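Local coordinates for protein-disulfide isomerase (Novosphingobium aromaticivorans, PDB 3GMF), which probably forms or rearranges disulfide bonds in proteins, as a DsbA-like member of the thioredoxin superfamily, at residues G44-Q47 with A52-V55; N57-P62 with T66-T71; I177-T182 with A186-Q191. All blocks are in the same frame, centred on the assembly; numbering follows the deposited sequence.

How the contacts relate
The three contacts follow one another along the chain, neither nesting nor crossing. Contact 1 closes the short turn between helix 28-46 and strand 51-57, near the edge of the central sheet. That strand runs on into contact 2, which closes the passage from the strand end into helix 62-73 and so leads from the sheet into the helical part of the chain; the centres of contacts 1 and 2 are about 22 Å apart. Near the C terminus, contact 3 folds the turn after edge strand 177-178 onto helix 185-196. Contacts 1 and 3 reach the same sheet, with centres about 15 Å apart, and have no direct touch.

Contact 1: residues G44-Q47 with A52-V55; sequences GMVQ and AIEV
Met45 leaves its helix as a chain almost straight through CG and SD, and bends only at the rotation about CG-SD, where chi3 of 76° swings the methyl CE onto Ile53. The bend brings CE to 3.7 Å from CG1 of Ile53 and leaves it 4.0 Å from Ala52 O, so the end of the methionine lies against both the side chain and the backbone of the strand. Ile53 answers with its ethyl branch, CG1 and CD1, which stands beside its own backbone N at chi1 -55° and reaches back toward the helix.

Val46 meets the same branch at roughly a right angle. Its CG2 lies 3.8 Å from Ile53 CD1 and 4.0 Å from Ile53 CG1, and CG1 of the isoleucine is thus touched by both Met45 CE and Val46 CG2. No hydrogen bond links the two segments, and the grip is entirely van der Waals.

The segments belong to the beta-alpha-beta unit of the thioredoxin fold formed by strand 17-23, helix 28-46 and strand 51-57, and the contact spans the short connection from the helix to strand 51-57. The helix has a wider, pi-type turn at 44-46, and the backbone of Met45 is hydrogen-bonded to Gly51 at the start of the strand. Outside the two segments, Met45 also packs on Ile192 and Leu196 of helix 185-196, while Val46 touches Leu10 of the edge strand. Ala52 points its CB away from 44-47, to the side where Leu9 lies.

Contact 2: residues N57-P62 with T66-T71; sequences NFVRDP and TVALIT
The carbonyl group of Pro62 is the flat element at which the two segments meet, and Thr66 brings two donors to it. The hydroxyl OG1 approaches near the carbonyl plane, tilted from it by 18°, and donates to Pro62 O over 2.8 Å. The backbone N of the same threonine comes from above the plane, 41° out of it, and reaches Pro62 O at 3.0 Å.

This is the first turn of helix 62-73, which follows strand 51-57 and, as in DsbA-like proteins, probably opens the helical domain inserted in the thioredoxin fold. Asp61 is its N-cap, with OD1 accepting from the backbone N of Asp64, and Pro62 takes the first helical position, where the lack of an N-H costs no bond. The Thr66 N to Pro62 O bond is the usual i to i+4 helical link, and the hydroxyl doubles it. A chi1 of -56° sets OG1 beside the threonine's own backbone N, which is how one residue can present both donors to one oxygen. Two donors on Pro62 O would hold the carbonyl, and with it the start of the helix, in a fixed orientation.

The apolar share of the contact is small. Val59, in the extended passage before the cap, turns its CB toward the helix, as Ala68 does toward the passage. Helix 113-123 packs against the hydrogen-bonded end, its Ile120 touching both Pro62 and Thr66. Close by, Arg60 lies against Cys27, part of a sequence pattern that is probably the redox-active CxxC, and its NH2 shares Thr26 OG1 with Asp61 OD2. Between the passage and the helix, CG2 of Val59, the methyl beside the valine's backbone N, meets CB of Ala68 at 4.1 Å.

Contact 3: residues I177-T182 with A186-Q191; sequences ILLAGT and ASLRPQ
Thr182 and Gln191 meet from opposite directions, and here the packing is tight. NE2 of Gln191 donates to Thr182 OG1 at 2.8 Å, while its other N-H goes to Ser187 O at 2.9 Å; both acceptors lie within 2° of the amide plane. The threonine methyl CG2 sits over the helix, 3.7 Å from Leu188 CA. Next to it, Leu179 crosses Leu188 at about a right angle, with their CD1 atoms 3.7 Å apart, and Phe172 of the sheet backs both Thr182 and Leu188.

The turn that brings Thr182 here is a type II beta turn, Leu179 to Thr182, with Gly181 at its positive-phi position. Its outer side is looser. Gly181 O and Ser187 OG are 4.0 Å apart and joined through a water that donates to each, at 3.3 Å, while Ser187 OG has its firmer partner in Asp184 OD1.

Thr182 OG1 gives its one proton to Ala180 O, 2.8 Å away, so toward Gln191 it acts only as an acceptor. This chain of bonds from turn to helix would fix the flip of the glutamine amide, since Thr182 OG1 and Ser187 O both call for a donor and so for NE2 rather than OE1.

Contact 1: residues G44-Q47 with A52-V55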
ATOM      1  N   GLY A  44      15.956  -1.579  13.503  1.00 40.11           N
ATOM      2  CA  GLY A  44      16.600  -0.324  13.892  1.00 40.53           C
ATOM      3  C   GLY A  44      15.722   0.630  14.685  1.00 41.27           C
ATOM      4  O   GLY A  44      16.224   1.408  15.507  1.00 38.10           O
ATOM      5  N   MET A  45      14.410   0.576  14.458  1.00 38.63           N
ATOM      6  CA  MET A  45      13.528   1.639  14.943  1.00 35.97           C
ATOM      7  C   MET A  45      12.264   1.173  15.672  1.00 35.30           C
ATOM      8  O   MET A  45      11.963   1.652  16.776  1.00 35.97           O
ATOM      9  CB  MET A  45      13.160   2.581  13.777  1.00 41.52           C
ATOM     10  CG  MET A  45      12.441   3.862  14.185  1.00 38.48           C
ATOM     11  SD  MET A  45      11.891   4.917  12.808  1.00 25.49           S
ATOM     12  CE  MET A  45      10.445   4.072  12.197  1.00 30.47           C
ATOM     13  N   VAL A  46      11.537   0.253  15.048  1.00 34.61           N
ATOM     14  CA  VAL A  46      10.238  -0.190  15.530  1.00 35.24           C
ATOM     15  C   VAL A  46      10.373  -1.117  16.748  1.00 39.08           C
ATOM     16  O   VAL A  46       9.755  -0.864  17.795  1.00 37.69           O
ATOM     17  CB  VAL A  46       9.429  -0.868  14.389  1.00 38.17           C
ATOM     18  CG1 VAL A  46       8.087  -1.397  14.893  1.00 35.87           C
ATOM     19  CG2 VAL A  46       9.209   0.122  13.239  1.00 39.54           C
ATOM     20  N   GLN A  47      11.184  -2.166  16.596  1.00 38.37           N
ATOM     21  CA  GLN A  47      11.391  -3.145  17.669  0.50 43.57           C
ATOM     22  C   GLN A  47      11.946  -2.487  18.944  1.00 43.96           C
ATOM     23  O   GLN A  47      11.439  -2.761  20.038  1.00 41.77           O
ATOM     24  CB  GLN A  47      12.250  -4.331  17.194  0.50 44.67           C
ATOM     25  CG  GLN A  47      12.117  -5.608  18.033  0.50 53.26           C
ATOM     26  CD  GLN A  47      13.130  -5.709  19.169  0.50 55.54           C
ATOM     27  OE1 GLN A  47      12.964  -6.515  20.085  0.50 57.38           O
ATOM     28  NE2 GLN A  47      14.183  -4.896  19.109  0.50 53.74           N
ATOM     29  N   ALA A  52       7.660   4.641  15.044  1.00 28.44           N
ATOM     30  CA  ALA A  52       6.565   3.841  14.524  1.00 25.25           C
ATOM     31  C   ALA A  52       6.337   4.219  13.052  1.00 25.22           C
ATOM     32  O   ALA A  52       6.667   5.324  12.643  1.00 26.67           O
ATOM     33  CB  ALA A  52       5.303   4.090  15.326  1.00 28.17           C
ATOM     34  N   ILE A  53       5.752   3.297  12.288  1.00 25.95           N
ATOM     35  CA  ILE A  53       5.520   3.521  10.851  1.00 27.06           C
ATOM     36  C   ILE A  53       4.040   3.492  10.558  1.00 28.31           C
ATOM     37  O   ILE A  53       3.366   2.501  10.841  1.00 30.90           O
ATOM     38  CB  ILE A  53       6.201   2.472   9.960  1.00 27.46           C
ATOM     39  CG1 ILE A  53       7.702   2.398  10.267  1.00 36.62           C
ATOM     40  CG2 ILE A  53       5.988   2.820   8.475  1.00 27.48           C
ATOM     41  CD1 ILE A  53       8.372   1.180   9.722  1.00 34.66           C
ATOM     42  N   GLU A  54       3.548   4.569   9.968  1.00 25.77           N
ATOM     43  CA  GLU A  54       2.167   4.661   9.570  1.00 25.02           C
ATOM     44  C   GLU A  54       2.100   4.490   8.055  1.00 26.80           C
ATOM     45  O   GLU A  54       2.548   5.358   7.309  1.00 26.27           O
ATOM     46  CB  GLU A  54       1.593   6.010   9.953  1.00 26.00           C
ATOM     47  CG  GLU A  54       0.129   6.162   9.655  1.00 25.39           C
ATOM     48  CD  GLU A  54      -0.402   7.474  10.194  1.00 40.59           C
ATOM     49  OE1 GLU A  54       0.133   7.970  11.214  1.00 43.95           O
ATOM     50  OE2 GLU A  54      -1.348   8.004   9.606  1.00 36.64           O
ATOM     51  N   VAL A  55       1.566   3.366   7.611  1.00 25.12           N
ATOM     52  CA  VAL A  55       1.466   3.080   6.180  1.00 22.96           C
ATOM     53  C   VAL A  55       0.135   3.593   5.697  1.00 23.57           C
ATOM     54  O   VAL A  55      -0.911   3.246   6.244  1.00 26.33           O
ATOM     55  CB  VAL A  55       1.625   1.572   5.903  1.00 24.20           C
ATOM     56  CG1 VAL A  55       1.304   1.235   4.443  1.00 27.36           C
ATOM     57  CG2 VAL A  55       3.039   1.146   6.259  1.00 26.24           C
TER

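Contact 2: residues N57-P62 with T66-T71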
ATOM      1  N   ASN A  57      -2.272   3.856   2.337  1.00 21.82           N
ATOM      2  CA  ASN A  57      -2.532   3.372   0.985  1.00 22.75           C
ATOM      3  C   ASN A  57      -2.884   4.553   0.101  1.00 21.63           C
ATOM      4  O   ASN A  57      -3.991   5.100   0.154  1.00 25.84           O
ATOM      5  CB  ASN A  57      -3.651   2.335   0.975  1.00 21.56           C
ATOM      6  CG  ASN A  57      -3.319   1.120   1.804  1.00 23.68           C
ATOM      7  OD1 ASN A  57      -3.983   0.828   2.801  1.00 27.01           O
ATOM      8  ND2 ASN A  57      -2.297   0.407   1.404  1.00 25.07           N
ATOM      9  N   PHE A  58      -1.916   4.949  -0.710  1.00 18.31           N
ATOM     10  CA  PHE A  58      -2.119   6.037  -1.652  1.00 19.20           C
ATOM     11  C   PHE A  58      -2.542   5.362  -2.955  1.00 20.45           C
ATOM     12  O   PHE A  58      -1.696   4.875  -3.716  1.00 21.83           O
ATOM     13  CB  PHE A  58      -0.820   6.806  -1.837  1.00 19.92           C
ATOM     14  CG  PHE A  58      -0.963   8.032  -2.681  1.00 22.00           C
ATOM     15  CD1 PHE A  58      -1.502   9.192  -2.150  1.00 24.98           C
ATOM     16  CD2 PHE A  58      -0.567   8.016  -4.024  1.00 23.99           C
ATOM     17  CE1 PHE A  58      -1.644  10.333  -2.941  1.00 25.05           C
ATOM     18  CE2 PHE A  58      -0.690   9.150  -4.829  1.00 21.06           C
ATOM     19  CZ  PHE A  58      -1.225  10.306  -4.288  1.00 22.57           C
ATOM     20  N   VAL A  59      -3.854   5.356  -3.214  1.00 17.53           N
ATOM     21  CA  VAL A  59      -4.385   4.524  -4.302  1.00 18.52           C
ATOM     22  C   VAL A  59      -4.394   5.295  -5.619  1.00 21.52           C
ATOM     23  O   VAL A  59      -5.087   6.312  -5.727  1.00 20.70           O
ATOM     24  CB  VAL A  59      -5.807   4.049  -3.960  1.00 21.28           C
ATOM     25  CG1 VAL A  59      -6.390   3.271  -5.145  1.00 21.71           C
ATOM     26  CG2 VAL A  59      -5.808   3.183  -2.677  1.00 17.14           C
ATOM     27  N   ARG A  60      -3.644   4.814  -6.613  1.00 19.08           N
ATOM     28  CA  ARG A  60      -3.380   5.598  -7.838  1.00 19.75           C
ATOM     29  C   ARG A  60      -4.229   5.210  -9.045  1.00 23.06           C
ATOM     30  O   ARG A  60      -4.341   5.995 -10.013  1.00 22.40           O
ATOM     31  CB  ARG A  60      -1.903   5.487  -8.254  1.00 20.75           C
ATOM     32  CG  ARG A  60      -0.883   5.969  -7.181  1.00 19.05           C
ATOM     33  CD  ARG A  60       0.525   5.932  -7.732  1.00 22.62           C
ATOM     34  NE  ARG A  60       0.825   4.590  -8.251  1.00 21.73           N
ATOM     35  CZ  ARG A  60       1.633   4.348  -9.273  1.00 27.54           C
ATOM     36  NH1 ARG A  60       2.234   5.359  -9.891  1.00 24.73           N
ATOM     37  NH2 ARG A  60       1.819   3.089  -9.695  1.00 25.45           N
ATOM     38  N   ASP A  61      -4.759   3.982  -9.009  1.00 22.70           N
ATOM     39  CA  ASP A  61      -5.411   3.351 -10.187  1.00 18.67           C
ATOM     40  C   ASP A  61      -6.289   2.176  -9.687  1.00 20.57           C
ATOM     41  O   ASP A  61      -6.206   1.785  -8.521  1.00 19.73           O
ATOM     42  CB  ASP A  61      -4.350   2.933 -11.241  1.00 20.26           C
ATOM     43  CG  ASP A  61      -3.396   1.862 -10.722  1.00 21.28           C
ATOM     44  OD1 ASP A  61      -3.887   0.764 -10.418  1.00 21.50           O
ATOM     45  OD2 ASP A  61      -2.175   2.137 -10.610  1.00 22.40           O
ATOM     46  N   PRO A  62      -7.192   1.655 -10.546  1.00 19.76           N
ATOM     47  CA  PRO A  62      -8.120   0.637 -10.061  1.00 20.80           C
ATOM     48  C   PRO A  62      -7.457  -0.718  -9.745  1.00 20.62           C
ATOM     49  O   PRO A  62      -8.053  -1.509  -9.024  1.00 21.93           O
ATOM     50  CB  PRO A  62      -9.139   0.493 -11.212  1.00 22.92           C
ATOM     51  CG  PRO A  62      -8.911   1.678 -12.077  1.00 31.44           C
ATOM     52  CD  PRO A  62      -7.463   2.025 -11.947  1.00 26.32           C
ATOM     53  N   THR A  66      -7.862  -2.475  -6.188  1.00 23.24           N
ATOM     54  CA  THR A  66      -8.244  -3.886  -5.998  1.00 24.40           C
ATOM     55  C   THR A  66      -7.351  -4.548  -4.943  1.00 21.87           C
ATOM     56  O   THR A  66      -7.841  -5.220  -4.039  1.00 23.43           O
ATOM     57  CB  THR A  66      -8.190  -4.653  -7.338  1.00 24.36           C
ATOM     58  OG1 THR A  66      -9.031  -4.007  -8.301  1.00 24.09           O
ATOM     59  CG2 THR A  66      -8.647  -6.136  -7.164  1.00 24.83           C
ATOM     60  N   VAL A  67      -6.038  -4.341  -5.054  1.00 22.30           N
ATOM     61  CA  VAL A  67      -5.109  -4.854  -4.030  1.00 21.11           C
ATOM     62  C   VAL A  67      -5.381  -4.253  -2.636  1.00 20.45           C
ATOM     63  O   VAL A  67      -5.398  -4.971  -1.625  1.00 21.90           O
ATOM     64  CB  VAL A  67      -3.664  -4.619  -4.440  1.00 25.07           C
ATOM     65  CG1 VAL A  67      -2.751  -5.145  -3.361  1.00 24.35           C
ATOM     66  CG2 VAL A  67      -3.395  -5.337  -5.756  1.00 20.96           C
ATOM     67  N   ALA A  68      -5.633  -2.944  -2.596  1.00 21.29           N
ATOM     68  CA  ALA A  68      -5.897  -2.253  -1.335  1.00 24.65           C
ATOM     69  C   ALA A  68      -7.206  -2.708  -0.686  1.00 22.46           C
ATOM     70  O   ALA A  68      -7.302  -2.757   0.534  1.00 26.22           O
ATOM     71  CB  ALA A  68      -5.867  -0.728  -1.521  1.00 20.75           C
ATOM     72  N   LEU A  69      -8.198  -3.085  -1.491  1.00 19.63           N
ATOM     73  CA  LEU A  69      -9.403  -3.684  -0.898  1.00 20.33           C
ATOM     74  C   LEU A  69      -9.048  -4.957  -0.153  1.00 25.65           C
ATOM     75  O   LEU A  69      -9.494  -5.142   0.984  1.00 30.12           O
ATOM     76  CB  LEU A  69     -10.494  -3.937  -1.941  1.00 22.52           C
ATOM     77  CG  LEU A  69     -11.165  -2.657  -2.447  1.00 24.19           C
ATOM     78  CD1 LEU A  69     -11.828  -2.958  -3.806  1.00 23.42           C
ATOM     79  CD2 LEU A  69     -12.133  -2.041  -1.400  1.00 25.60           C
ATOM     80  N   ILE A  70      -8.203  -5.788  -0.752  1.00 23.62           N
ATOM     81  CA  ILE A  70      -7.796  -7.062  -0.154  1.00 26.49           C
ATOM     82  C   ILE A  70      -7.033  -6.818   1.146  1.00 30.40           C
ATOM     83  O   ILE A  70      -7.441  -7.316   2.201  1.00 26.99           O
ATOM     84  CB  ILE A  70      -6.981  -7.942  -1.120  1.00 23.62           C
ATOM     85  CG1 ILE A  70      -7.758  -8.204  -2.429  1.00 25.52           C
ATOM     86  CG2 ILE A  70      -6.584  -9.264  -0.455  1.00 28.64           C
ATOM     87  CD1 ILE A  70      -6.908  -8.833  -3.544  1.00 27.39           C
ATOM     88  N   THR A  71      -5.962  -6.020   1.088  1.00 25.24           N
ATOM     89  CA  THR A  71      -5.134  -5.792   2.295  1.00 25.38           C
ATOM     90  C   THR A  71      -5.904  -5.076   3.427  1.00 25.44           C
ATOM     91  O   THR A  71      -5.640  -5.314   4.616  1.00 31.81           O
ATOM     92  CB  THR A  71      -3.803  -5.059   1.962  1.00 24.59           C
ATOM     93  OG1 THR A  71      -4.094  -3.716   1.546  1.00 24.99           O
ATOM     94  CG2 THR A  71      -3.047  -5.788   0.845  1.00 24.92           C
TER

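Contact 3: residues I177-T182 with A186-Q191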
ATOM      1  N   ILE A 177       6.163  16.797   8.551  1.00 39.68           N
ATOM      2  CA  ILE A 177       6.831  17.477   7.443  0.50 34.42           C
ATOM      3  C   ILE A 177       6.963  16.508   6.276  1.00 30.40           C
ATOM      4  O   ILE A 177       7.553  15.437   6.425  1.00 28.68           O
ATOM      5  CB  ILE A 177       8.231  18.042   7.861  0.50 37.92           C
ATOM      6  CG1 ILE A 177       8.079  19.240   8.816  0.50 44.61           C
ATOM      7  CG2 ILE A 177       9.089  18.420   6.634  0.50 31.44           C
ATOM      8  CD1 ILE A 177       7.288  20.434   8.254  0.50 47.27           C
ATOM      9  N   LEU A 178       6.398  16.891   5.121  1.00 30.06           N
ATOM     10  CA  LEU A 178       6.530  16.085   3.896  1.00 28.83           C
ATOM     11  C   LEU A 178       7.953  16.241   3.389  1.00 31.06           C
ATOM     12  O   LEU A 178       8.454  17.360   3.256  1.00 29.32           O
ATOM     13  CB  LEU A 178       5.527  16.475   2.791  1.00 32.80           C
ATOM     14  CG  LEU A 178       5.556  15.567   1.548  1.00 32.23           C
ATOM     15  CD1 LEU A 178       4.886  14.215   1.758  1.00 30.87           C
ATOM     16  CD2 LEU A 178       5.011  16.270   0.289  1.00 37.80           C
ATOM     17  N   LEU A 179       8.613  15.114   3.147  1.00 22.50           N
ATOM     18  CA  LEU A 179      10.020  15.160   2.816  1.00 20.50           C
ATOM     19  C   LEU A 179      10.230  15.396   1.326  1.00 23.68           C
ATOM     20  O   LEU A 179      10.000  14.495   0.508  1.00 25.27           O
ATOM     21  CB  LEU A 179      10.706  13.870   3.281  1.00 21.91           C
ATOM     22  CG  LEU A 179      10.539  13.540   4.768  1.00 19.95           C
ATOM     23  CD1 LEU A 179      11.323  12.235   5.093  1.00 18.87           C
ATOM     24  CD2 LEU A 179      11.024  14.699   5.695  1.00 21.64           C
ATOM     25  N   ALA A 180      10.659  16.616   0.988  1.00 23.80           N
ATOM     26  CA  ALA A 180      11.094  16.949  -0.379  1.00 27.70           C
ATOM     27  C   ALA A 180      12.208  16.024  -0.884  1.00 25.95           C
ATOM     28  O   ALA A 180      13.079  15.616  -0.109  1.00 24.58           O
ATOM     29  CB  ALA A 180      11.563  18.409  -0.453  1.00 28.97           C
ATOM     30  N   GLY A 181      12.150  15.677  -2.173  1.00 25.23           N
ATOM     31  CA  GLY A 181      13.195  14.902  -2.850  1.00 26.06           C
ATOM     32  C   GLY A 181      13.498  13.519  -2.291  1.00 26.78           C
ATOM     33  O   GLY A 181      14.544  12.941  -2.578  1.00 28.94           O
ATOM     34  N   THR A 182      12.554  12.969  -1.528  1.00 21.31           N
ATOM     35  CA  THR A 182      12.797  11.747  -0.774  1.00 25.27           C
ATOM     36  C   THR A 182      11.785  10.703  -1.232  1.00 22.25           C
ATOM     37  O   THR A 182      10.613  10.708  -0.799  1.00 22.59           O
ATOM     38  CB  THR A 182      12.649  12.023   0.741  1.00 23.75           C
ATOM     39  OG1 THR A 182      13.515  13.110   1.107  1.00 24.10           O
ATOM     40  CG2 THR A 182      12.982  10.762   1.568  1.00 27.54           C
ATOM     41  N   ALA A 186      17.449   5.071   0.095  1.00 25.00           N
ATOM     42  CA  ALA A 186      18.753   5.739   0.117  1.00 26.11           C
ATOM     43  C   ALA A 186      18.644   7.192   0.555  1.00 28.48           C
ATOM     44  O   ALA A 186      19.490   7.674   1.320  1.00 23.74           O
ATOM     45  CB  ALA A 186      19.406   5.634  -1.250  1.00 26.06           C
ATOM     46  N   SER A 187      17.590   7.877   0.093  1.00 23.28           N
ATOM     47  CA  SER A 187      17.303   9.246   0.528  1.00 21.75           C
ATOM     48  C   SER A 187      16.596   9.343   1.903  1.00 19.19           C
ATOM     49  O   SER A 187      16.775  10.313   2.653  1.00 21.95           O
ATOM     50  CB  SER A 187      16.531  10.018  -0.553  1.00 26.24           C
ATOM     51  OG  SER A 187      15.312   9.389  -0.876  1.00 26.28           O
ATOM     52  N   LEU A 188      15.765   8.358   2.209  1.00 19.03           N
ATOM     53  CA  LEU A 188      15.038   8.362   3.457  1.00 20.16           C
ATOM     54  C   LEU A 188      15.906   8.057   4.684  1.00 21.71           C
ATOM     55  O   LEU A 188      15.826   8.769   5.688  1.00 22.52           O
ATOM     56  CB  LEU A 188      13.866   7.390   3.390  1.00 21.06           C
ATOM     57  CG  LEU A 188      13.018   7.329   4.680  1.00 20.27           C
ATOM     58  CD1 LEU A 188      12.340   8.675   5.048  1.00 20.24           C
ATOM     59  CD2 LEU A 188      11.995   6.216   4.555  1.00 25.63           C
ATOM     60  N   ARG A 189      16.698   6.993   4.598  1.00 21.53           N
ATOM     61  CA  ARG A 189      17.426   6.486   5.772  1.00 21.75           C
ATOM     62  C   ARG A 189      18.266   7.540   6.529  1.00 21.19           C
ATOM     63  O   ARG A 189      18.161   7.598   7.764  1.00 25.02           O
ATOM     64  CB  ARG A 189      18.255   5.241   5.428  1.00 27.38           C
ATOM     65  CG  ARG A 189      19.033   4.684   6.618  1.00 30.42           C
ATOM     66  CD  ARG A 189      19.728   3.403   6.287  1.00 35.47           C
ATOM     67  NE  ARG A 189      20.930   3.636   5.510  1.00 38.27           N
ATOM     68  CZ  ARG A 189      21.807   2.684   5.198  1.00 44.49           C
ATOM     69  NH1 ARG A 189      21.611   1.435   5.603  1.00 49.07           N
ATOM     70  NH2 ARG A 189      22.880   2.984   4.487  1.00 44.21           N
ATOM     71  N   PRO A 190      19.052   8.388   5.816  1.00 21.26           N
ATOM     72  CA  PRO A 190      19.825   9.379   6.591  1.00 21.09           C
ATOM     73  C   PRO A 190      18.941  10.356   7.379  1.00 21.79           C
ATOM     74  O   PRO A 190      19.329  10.803   8.464  1.00 24.54           O
ATOM     75  CB  PRO A 190      20.648  10.119   5.524  1.00 22.77           C
ATOM     76  CG  PRO A 190      20.674   9.183   4.335  1.00 24.75           C
ATOM     77  CD  PRO A 190      19.328   8.517   4.368  1.00 25.34           C
ATOM     78  N   GLN A 191      17.756  10.677   6.852  1.00 22.53           N
ATOM     79  CA  GLN A 191      16.829  11.535   7.571  1.00 21.97           C
ATOM     80  C   GLN A 191      16.225  10.870   8.797  1.00 21.04           C
ATOM     81  O   GLN A 191      16.035  11.533   9.828  1.00 24.48           O
ATOM     82  CB  GLN A 191      15.746  12.082   6.628  1.00 22.22           C
ATOM     83  CG  GLN A 191      16.392  12.769   5.430  1.00 21.78           C
ATOM     84  CD  GLN A 191      15.386  13.364   4.473  1.00 23.80           C
ATOM     85  OE1 GLN A 191      14.778  14.406   4.745  1.00 24.95           O
ATOM     86  NE2 GLN A 191      15.229  12.713   3.317  1.00 21.68           N
TER
HETATM   87  O   HOH W   1      14.436   9.998  -3.969  1.00 33.56           O